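Local coordinates for protein esterase (Xanthomonas oryzae pv. oryzae, PDB 3H2G) that acts as an esterase that degrades rice cell walls and serves the bacterium as a virulence factor, at residues Thr88-Ala93 with Gly235-Val240; Tyr133-Tyr138 with Gln243-Asn248. All coordinates share one frame; numbering follows the deposited sequence.

Contact 1: Thr88-Ala93 with Gly235-Val240; sequences TEALRA and GSYAIV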
ATOM      1  N   THR A  88       2.884  -4.407   2.057  1.00  4.53           N
ATOM      2  CA  THR A  88       2.615  -5.333   3.155  1.00  3.70           C
ATOM      3  C   THR A  88       3.661  -5.256   4.258  1.00  4.57           C
ATOM      4  O   THR A  88       4.866  -5.333   3.998  1.00  5.04           O
ATOM      5  CB  THR A  88       2.544  -6.792   2.654  1.00  3.47           C
ATOM      6  OG1 THR A  88       1.633  -6.870   1.552  1.00  2.61           O
ATOM      7  CG2 THR A  88       2.046  -7.715   3.769  1.00  3.47           C
ATOM      8  N   GLU A  89       3.190  -5.104   5.490  1.00  3.37           N
ATOM      9  CA  GLU A  89       4.067  -5.021   6.652  1.00  4.99           C
ATOM     10  C   GLU A  89       3.572  -5.973   7.736  1.00  4.54           C
ATOM     11  O   GLU A  89       2.483  -5.785   8.283  1.00  5.82           O
ATOM     12  CB  GLU A  89       4.090  -3.592   7.201  1.00  4.78           C
ATOM     13  CG  GLU A  89       4.972  -3.434   8.431  1.00  6.69           C
ATOM     14  CD  GLU A  89       6.423  -3.749   8.135  1.00  8.19           C
ATOM     15  OE1 GLU A  89       7.074  -2.928   7.458  1.00 10.67           O
ATOM     16  OE2 GLU A  89       6.908  -4.818   8.564  1.00  9.72           O
ATOM     17  N   ALA A  90       4.376  -6.987   8.041  1.00  5.33           N
ATOM     18  CA  ALA A  90       4.022  -7.976   9.059  1.00  6.93           C
ATOM     19  C   ALA A  90       4.631  -7.672  10.427  1.00  7.38           C
ATOM     20  O   ALA A  90       4.233  -8.273  11.425  1.00  7.88           O
ATOM     21  CB  ALA A  90       4.443  -9.369   8.603  1.00  7.05           C
ATOM     22  N   LEU A  91       5.602  -6.761  10.477  1.00  7.04           N
ATOM     23  CA  LEU A  91       6.221  -6.404  11.757  1.00  5.90           C
ATOM     24  C   LEU A  91       5.359  -5.314  12.380  1.00  5.95           C
ATOM     25  O   LEU A  91       5.399  -4.159  11.959  1.00  4.92           O
ATOM     26  CB  LEU A  91       7.654  -5.890  11.560  1.00  5.94           C
ATOM     27  CG  LEU A  91       8.453  -5.654  12.853  1.00  5.61           C
ATOM     28  CD1 LEU A  91       8.795  -6.995  13.494  1.00  5.82           C
ATOM     29  CD2 LEU A  91       9.731  -4.882  12.552  1.00  8.24           C
ATOM     30  N   ARG A  92       4.579  -5.695  13.385  1.00  7.06           N
ATOM     31  CA  ARG A  92       3.667  -4.778  14.063  1.00  6.44           C
ATOM     32  C   ARG A  92       4.228  -3.413  14.451  1.00  6.71           C
ATOM     33  O   ARG A  92       3.589  -2.391  14.213  1.00  5.74           O
ATOM     34  CB  ARG A  92       3.087  -5.454  15.313  1.00  8.32           C
ATOM     35  CG  ARG A  92       2.355  -4.494  16.249  1.00 11.77           C
ATOM     36  CD  ARG A  92       1.707  -5.212  17.421  1.00 14.92           C
ATOM     37  NE  ARG A  92       0.434  -5.823  17.050  1.00 19.54           N
ATOM     38  CZ  ARG A  92       0.206  -7.132  17.012  1.00 18.62           C
ATOM     39  NH1 ARG A  92       1.171  -7.991  17.323  1.00 18.81           N
ATOM     40  NH2 ARG A  92      -0.993  -7.582  16.663  1.00 17.19           N
ATOM     41  N   ALA A  93       5.421  -3.394  15.034  1.00  7.49           N
ATOM     42  CA  ALA A  93       6.027  -2.144  15.502  1.00  8.38           C
ATOM     43  C   ALA A  93       6.633  -1.221  14.443  1.00  9.30           C
ATOM     44  O   ALA A  93       6.947  -0.067  14.734  1.00  8.62           O
ATOM     45  CB  ALA A  93       7.082  -2.463  16.561  1.00  8.30           C
ATOM     46  N   GLY A 235      -1.040 -14.974   1.731  1.00  6.11           N
ATOM     47  CA  GLY A 235      -2.345 -15.595   1.866  1.00  6.73           C
ATOM     48  C   GLY A 235      -2.726 -15.736   3.329  1.00  6.67           C
ATOM     49  O   GLY A 235      -3.876 -15.506   3.705  1.00  5.44           O
ATOM     50  N   SER A 236      -1.762 -16.123   4.161  1.00  5.39           N
ATOM     51  CA  SER A 236      -2.018 -16.278   5.591  1.00  4.70           C
ATOM     52  C   SER A 236      -2.359 -14.933   6.229  1.00  4.86           C
ATOM     53  O   SER A 236      -3.273 -14.843   7.049  1.00  4.13           O
ATOM     54  CB  SER A 236      -0.803 -16.906   6.281  1.00  5.52           C
ATOM     55  OG  SER A 236      -0.601 -18.233   5.814  1.00  7.56           O
ATOM     56  N   TYR A 237      -1.628 -13.887   5.855  1.00  3.89           N
ATOM     57  CA  TYR A 237      -1.898 -12.554   6.401  1.00  4.34           C
ATOM     58  C   TYR A 237      -3.344 -12.169   6.053  1.00  3.12           C
ATOM     59  O   TYR A 237      -4.099 -11.691   6.899  1.00  3.73           O
ATOM     60  CB  TYR A 237      -0.917 -11.537   5.800  1.00  4.99           C
ATOM     61  CG  TYR A 237      -0.695 -10.278   6.626  1.00  5.06           C
ATOM     62  CD1 TYR A 237       0.430  -9.481   6.412  1.00  6.05           C
ATOM     63  CD2 TYR A 237      -1.581  -9.905   7.643  1.00  5.71           C
ATOM     64  CE1 TYR A 237       0.678  -8.349   7.189  1.00  5.16           C
ATOM     65  CE2 TYR A 237      -1.341  -8.770   8.432  1.00  5.82           C
ATOM     66  CZ  TYR A 237      -0.207  -8.001   8.197  1.00  5.73           C
ATOM     67  OH  TYR A 237       0.060  -6.895   8.969  1.00  4.73           O
ATOM     68  N   ALA A 238      -3.726 -12.401   4.800  1.00  4.01           N
ATOM     69  CA  ALA A 238      -5.071 -12.080   4.330  1.00  4.53           C
ATOM     70  C   ALA A 238      -6.171 -12.814   5.092  1.00  4.68           C
ATOM     71  O   ALA A 238      -7.165 -12.208   5.487  1.00  5.22           O
ATOM     72  CB  ALA A 238      -5.187 -12.386   2.839  1.00  4.91           C
ATOM     73  N   ILE A 239      -5.999 -14.119   5.285  1.00  3.36           N
ATOM     74  CA  ILE A 239      -6.994 -14.926   5.992  1.00  3.43           C
ATOM     75  C   ILE A 239      -7.156 -14.492   7.449  1.00  4.53           C
ATOM     76  O   ILE A 239      -8.274 -14.267   7.921  1.00  3.75           O
ATOM     77  CB  ILE A 239      -6.616 -16.427   5.939  1.00  3.43           C
ATOM     78  CG1 ILE A 239      -6.698 -16.921   4.491  1.00  2.65           C
ATOM     79  CG2 ILE A 239      -7.535 -17.242   6.855  1.00  3.75           C
ATOM     80  CD1 ILE A 239      -6.142 -18.320   4.278  1.00  5.68           C
ATOM     81  N   VAL A 240      -6.038 -14.376   8.157  1.00  3.74           N
ATOM     82  CA  VAL A 240      -6.055 -13.966   9.558  1.00  5.82           C
ATOM     83  C   VAL A 240      -6.661 -12.567   9.719  1.00  5.71           C
ATOM     84  O   VAL A 240      -7.480 -12.334  10.610  1.00  5.86           O
ATOM     85  CB  VAL A 240      -4.622 -13.991  10.148  1.00  6.76           C
ATOM     86  CG1 VAL A 240      -4.598 -13.340  11.516  1.00 10.35           C
ATOM     87  CG2 VAL A 240      -4.133 -15.434  10.248  1.00  6.05           C
TER
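Thr-88 meets Tyr-237 through its methyl group: CG2 lies 3.6 Å from CD1 of Tyr-237, oblique to the ring. With CG2 anti to the backbone N of Thr-88 (chi1, measured to OG1, is -52°), the methyl branch goes to the ring while OG1 is left for a hydrogen bond with Tyr-138 OH. The side chain lies near, without touching, a probable Ser-His-Asp triad (Ser-176, His-377, Asp-336). At Glu-89 the polar part comes from the main chain. Its carbonyl O sits at the ring edge and accepts a hydrogen bond from Tyr-237 OH at 2.8 Å; the C=O...OH angle is 146°, and the hydroxyl is tilted 26° from the carbonyl plane. The Glu-89 side chain turns back on its own loop, where OE2 takes Leu-91 N by its anti lone pair at 3.0 Å. Ala-90 comes next, its CA oblique to the ring and 3.8 Å from CE1 of Tyr-237, with CB 4.1 Å from the same atom. Tyr-237 alone serves helix 231-246 here, its ring also stacked on Tyr-138. Because the acceptor is a main-chain oxygen, the phenol bond fixes the backbone of the loop after strand 79-85 at Glu-89 and leaves the carboxylate to Leu-91 N.

Contact 2: Tyr133-Tyr138 with Gln243-Asn248; sequences YAYHPY and QHTYKN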
ATOM      1  N   TYR A 133      -4.522  -0.178  17.552  1.00  8.24           N
ATOM      2  CA  TYR A 133      -5.403  -1.247  17.075  1.00  7.61           C
ATOM      3  C   TYR A 133      -4.784  -2.627  17.321  1.00  8.59           C
ATOM      4  O   TYR A 133      -3.596  -2.838  17.084  1.00  7.44           O
ATOM      5  CB  TYR A 133      -5.720  -1.057  15.586  1.00  6.23           C
ATOM      6  CG  TYR A 133      -7.191  -1.233  15.263  1.00  7.41           C
ATOM      7  CD1 TYR A 133      -8.158  -0.426  15.867  1.00  9.11           C
ATOM      8  CD2 TYR A 133      -7.617  -2.211  14.363  1.00  7.43           C
ATOM      9  CE1 TYR A 133      -9.515  -0.589  15.584  1.00  8.11           C
ATOM     10  CE2 TYR A 133      -8.972  -2.385  14.072  1.00  8.88           C
ATOM     11  CZ  TYR A 133      -9.914  -1.572  14.687  1.00  9.14           C
ATOM     12  OH  TYR A 133     -11.249  -1.747  14.412  1.00  8.95           O
ATOM     13  N   ALA A 134      -5.609  -3.563  17.787  1.00  7.95           N
ATOM     14  CA  ALA A 134      -5.162  -4.919  18.116  1.00  9.62           C
ATOM     15  C   ALA A 134      -4.669  -5.783  16.959  1.00  8.21           C
ATOM     16  O   ALA A 134      -3.978  -6.778  17.178  1.00  7.38           O
ATOM     17  CB  ALA A 134      -6.270  -5.652  18.871  1.00 11.20           C
ATOM     18  N   TYR A 135      -5.032  -5.426  15.732  1.00  6.95           N
ATOM     19  CA  TYR A 135      -4.590  -6.186  14.564  1.00  5.97           C
ATOM     20  C   TYR A 135      -4.525  -5.240  13.377  1.00  4.67           C
ATOM     21  O   TYR A 135      -4.948  -4.091  13.481  1.00  5.88           O
ATOM     22  CB  TYR A 135      -5.576  -7.320  14.239  1.00  6.24           C
ATOM     23  CG  TYR A 135      -6.971  -6.843  13.883  1.00  6.89           C
ATOM     24  CD1 TYR A 135      -7.906  -6.546  14.878  1.00  8.63           C
ATOM     25  CD2 TYR A 135      -7.347  -6.658  12.549  1.00  6.91           C
ATOM     26  CE1 TYR A 135      -9.182  -6.076  14.553  1.00  7.54           C
ATOM     27  CE2 TYR A 135      -8.617  -6.187  12.214  1.00  8.59           C
ATOM     28  CZ  TYR A 135      -9.528  -5.897  13.219  1.00  8.41           C
ATOM     29  OH  TYR A 135     -10.774  -5.413  12.887  1.00  7.07           O
ATOM     30  N   HIS A 136      -3.984  -5.707  12.258  1.00  3.49           N
ATOM     31  CA  HIS A 136      -3.942  -4.867  11.067  1.00  3.01           C
ATOM     32  C   HIS A 136      -4.942  -5.389  10.047  1.00  3.61           C
ATOM     33  O   HIS A 136      -4.871  -6.551   9.638  1.00  4.45           O
ATOM     34  CB  HIS A 136      -2.560  -4.843  10.411  1.00  2.96           C
ATOM     35  CG  HIS A 136      -2.556  -4.136   9.091  1.00  3.65           C
ATOM     36  ND1 HIS A 136      -2.174  -4.745   7.914  1.00  6.41           N
ATOM     37  CD2 HIS A 136      -2.981  -2.896   8.749  1.00  1.32           C
ATOM     38  CE1 HIS A 136      -2.369  -3.914   6.905  1.00  2.82           C
ATOM     39  NE2 HIS A 136      -2.860  -2.785   7.384  1.00  5.09           N
ATOM     40  N   PRO A 137      -5.903  -4.543   9.640  1.00  4.06           N
ATOM     41  CA  PRO A 137      -6.912  -4.946   8.654  1.00  5.21           C
ATOM     42  C   PRO A 137      -6.268  -4.979   7.266  1.00  4.73           C
ATOM     43  O   PRO A 137      -6.493  -4.096   6.438  1.00  5.88           O
ATOM     44  CB  PRO A 137      -7.973  -3.847   8.767  1.00  5.98           C
ATOM     45  CG  PRO A 137      -7.773  -3.288  10.156  1.00  6.97           C
ATOM     46  CD  PRO A 137      -6.271  -3.262  10.266  1.00  5.56           C
ATOM     47  N   TYR A 138      -5.452  -5.998   7.033  1.00  4.68           N
ATOM     48  CA  TYR A 138      -4.751  -6.174   5.768  1.00  4.20           C
ATOM     49  C   TYR A 138      -5.724  -6.240   4.583  1.00  4.67           C
ATOM     50  O   TYR A 138      -6.686  -7.002   4.602  1.00  4.70           O
ATOM     51  CB  TYR A 138      -3.909  -7.455   5.849  1.00  4.38           C
ATOM     52  CG  TYR A 138      -3.019  -7.742   4.659  1.00  5.04           C
ATOM     53  CD1 TYR A 138      -2.137  -6.778   4.169  1.00  5.92           C
ATOM     54  CD2 TYR A 138      -3.025  -8.998   4.053  1.00  4.26           C
ATOM     55  CE1 TYR A 138      -1.279  -7.062   3.104  1.00  5.76           C
ATOM     56  CE2 TYR A 138      -2.169  -9.292   2.988  1.00  4.29           C
ATOM     57  CZ  TYR A 138      -1.301  -8.320   2.521  1.00  5.52           C
ATOM     58  OH  TYR A 138      -0.460  -8.605   1.466  1.00  5.01           O
ATOM     59  N   GLN A 243     -10.428 -12.466   9.044  1.00  5.46           N
ATOM     60  CA  GLN A 243     -11.157 -13.065  10.159  1.00  6.18           C
ATOM     61  C   GLN A 243     -11.292 -12.020  11.273  1.00  6.09           C
ATOM     62  O   GLN A 243     -12.350 -11.888  11.879  1.00  8.04           O
ATOM     63  CB  GLN A 243     -10.422 -14.306  10.683  1.00  5.44           C
ATOM     64  CG  GLN A 243     -10.948 -14.842  12.020  1.00  4.76           C
ATOM     65  CD  GLN A 243     -12.448 -15.084  12.012  1.00  7.18           C
ATOM     66  OE1 GLN A 243     -12.998 -15.594  11.039  1.00  7.53           O
ATOM     67  NE2 GLN A 243     -13.116 -14.725  13.106  1.00  7.02           N
ATOM     68  N   HIS A 244     -10.224 -11.270  11.533  1.00  6.46           N
ATOM     69  CA  HIS A 244     -10.265 -10.235  12.569  1.00  7.88           C
ATOM     70  C   HIS A 244     -11.277  -9.157  12.196  1.00  7.26           C
ATOM     71  O   HIS A 244     -12.090  -8.726  13.016  1.00  5.74           O
ATOM     72  CB  HIS A 244      -8.900  -9.556  12.729  1.00  9.47           C
ATOM     73  CG  HIS A 244      -7.861 -10.402  13.396  1.00 13.67           C
ATOM     74  ND1 HIS A 244      -8.061 -11.009  14.617  1.00 16.74           N
ATOM     75  CD2 HIS A 244      -6.587 -10.690  13.037  1.00 15.06           C
ATOM     76  CE1 HIS A 244      -6.955 -11.632  14.983  1.00 19.31           C
ATOM     77  NE2 HIS A 244      -6.046 -11.455  14.042  1.00 18.27           N
ATOM     78  N   THR A 245     -11.207  -8.719  10.946  1.00  6.98           N
ATOM     79  CA  THR A 245     -12.079  -7.666  10.441  1.00  8.25           C
ATOM     80  C   THR A 245     -13.552  -8.048  10.336  1.00  8.91           C
ATOM     81  O   THR A 245     -14.418  -7.331  10.840  1.00 10.56           O
ATOM     82  CB  THR A 245     -11.603  -7.190   9.048  1.00  8.81           C
ATOM     83  OG1 THR A 245     -10.233  -6.769   9.130  1.00  8.69           O
ATOM     84  CG2 THR A 245     -12.464  -6.028   8.548  1.00  6.67           C
ATOM     85  N   TYR A 246     -13.836  -9.176   9.692  1.00  8.57           N
ATOM     86  CA  TYR A 246     -15.217  -9.607   9.494  1.00  9.13           C
ATOM     87  C   TYR A 246     -15.741 -10.665  10.453  1.00  9.95           C
ATOM     88  O   TYR A 246     -16.954 -10.864  10.546  1.00  9.15           O
ATOM     89  CB  TYR A 246     -15.411 -10.093   8.054  1.00  8.29           C
ATOM     90  CG  TYR A 246     -15.183  -9.017   7.024  1.00  7.14           C
ATOM     91  CD1 TYR A 246     -13.967  -8.917   6.345  1.00  5.64           C
ATOM     92  CD2 TYR A 246     -16.172  -8.069   6.750  1.00  9.01           C
ATOM     93  CE1 TYR A 246     -13.739  -7.900   5.422  1.00  5.14           C
ATOM     94  CE2 TYR A 246     -15.955  -7.047   5.826  1.00  8.84           C
ATOM     95  CZ  TYR A 246     -14.737  -6.969   5.166  1.00  8.10           C
ATOM     96  OH  TYR A 246     -14.521  -5.961   4.250  1.00  7.74           O
ATOM     97  N   LYS A 247     -14.834 -11.346  11.145  1.00 10.28           N
ATOM     98  CA  LYS A 247     -15.206 -12.378  12.109  1.00 11.40           C
ATOM     99  C   LYS A 247     -16.232 -13.350  11.538  1.00 10.94           C
ATOM    100  O   LYS A 247     -17.212 -13.696  12.205  1.00 11.28           O
ATOM    101  CB  LYS A 247     -15.763 -11.716  13.375  1.00 13.44           C
ATOM    102  CG  LYS A 247     -14.738 -10.859  14.105  1.00 17.83           C
ATOM    103  CD  LYS A 247     -15.330 -10.185  15.328  1.00 21.20           C
ATOM    104  CE  LYS A 247     -14.234  -9.612  16.213  1.00 23.99           C
ATOM    105  NZ  LYS A 247     -13.321  -8.703  15.464  1.00 26.41           N
ATOM    106  N   ASN A 248     -16.001 -13.807  10.311  1.00  8.69           N
ATOM    107  CA  ASN A 248     -16.945 -14.714   9.669  1.00  8.97           C
ATOM    108  C   ASN A 248     -16.317 -15.886   8.922  1.00  6.77           C
ATOM    109  O   ASN A 248     -16.961 -16.492   8.070  1.00  7.20           O
ATOM    110  CB  ASN A 248     -17.837 -13.924   8.704  1.00  8.37           C
ATOM    111  CG  ASN A 248     -17.050 -13.274   7.584  1.00 10.53           C
ATOM    112  OD1 ASN A 248     -15.820 -13.384   7.523  1.00  7.28           O
ATOM    113  ND2 ASN A 248     -17.754 -12.592   6.684  1.00 10.27           N
TER
HETATM  114  O   HOH W   1      -8.701  -7.323   6.555  1.00  6.95           O
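Tyr-135 and His-244 form an offset aromatic stack that joins a loop of the alpha/beta-hydrolase fold, between strand 119-123 and helix 141-162, to the C-terminal end of helix 231-246. The ring centroids are 4.8 Å apart and the planes meet at 25°. Followed outward, Tyr-135 begins with CB over a face of the imidazole, 4.0 Å from the His-244 ring centroid, a CH-pi contact. CG lies 3.7 Å from CG of His-244. The torsion that sets CG between the backbone N and the carbonyl carbon (chi1 62°) brings the phenol ring under His-244 CB, which stands 3.4 Å from the Tyr-135 centroid and 15° off the ring normal. The side chains thus run past each other in opposite directions, CB of each over the other's ring. CD2 comes within 3.3 Å of His-244 CB, and CD1 and CE1 lie near the same carbon. The other face of the Tyr-135 ring has CD2 of Tyr-133 toward its rim. Farther along, CE2 has Thr-245 OG1 at the ring edge, and the terminal OH comes within 3.6 Å of Thr-245 CA. Pro-137, centre of an inverse gamma turn, adds CB against the same threonine oxygen. That oxygen is hydrogen-bonded to Ala-241 O one turn back, and a water links it to the loop, 3.0 Å from Thr-245 OG1 and donating to Tyr-138 O at 2.8 Å.

In the fold
From the N terminus, the chain leaves strand 79-85 into the 88-93 loop, passes strand 119-123 into the 133-138 loop, and only later enters helix 231-246, which supplies the second segment of both contacts. Contact 1 closes a loop across 141 intervening residues and contact 2 one across 104; because their segments alternate, the two closures cross. Neighbouring strands of the central sheet thus send their following loops to successive parts of one helix, which belongs to the largely helical insertion between strands 198-205 and 328-332. The contact centres are 10 Å apart. Tyr-138 touches Thr-88 and Tyr-237 of contact 1, and a weak hydrogen bond from Arg-92 NH2 to Ala-134 O links the two loops directly.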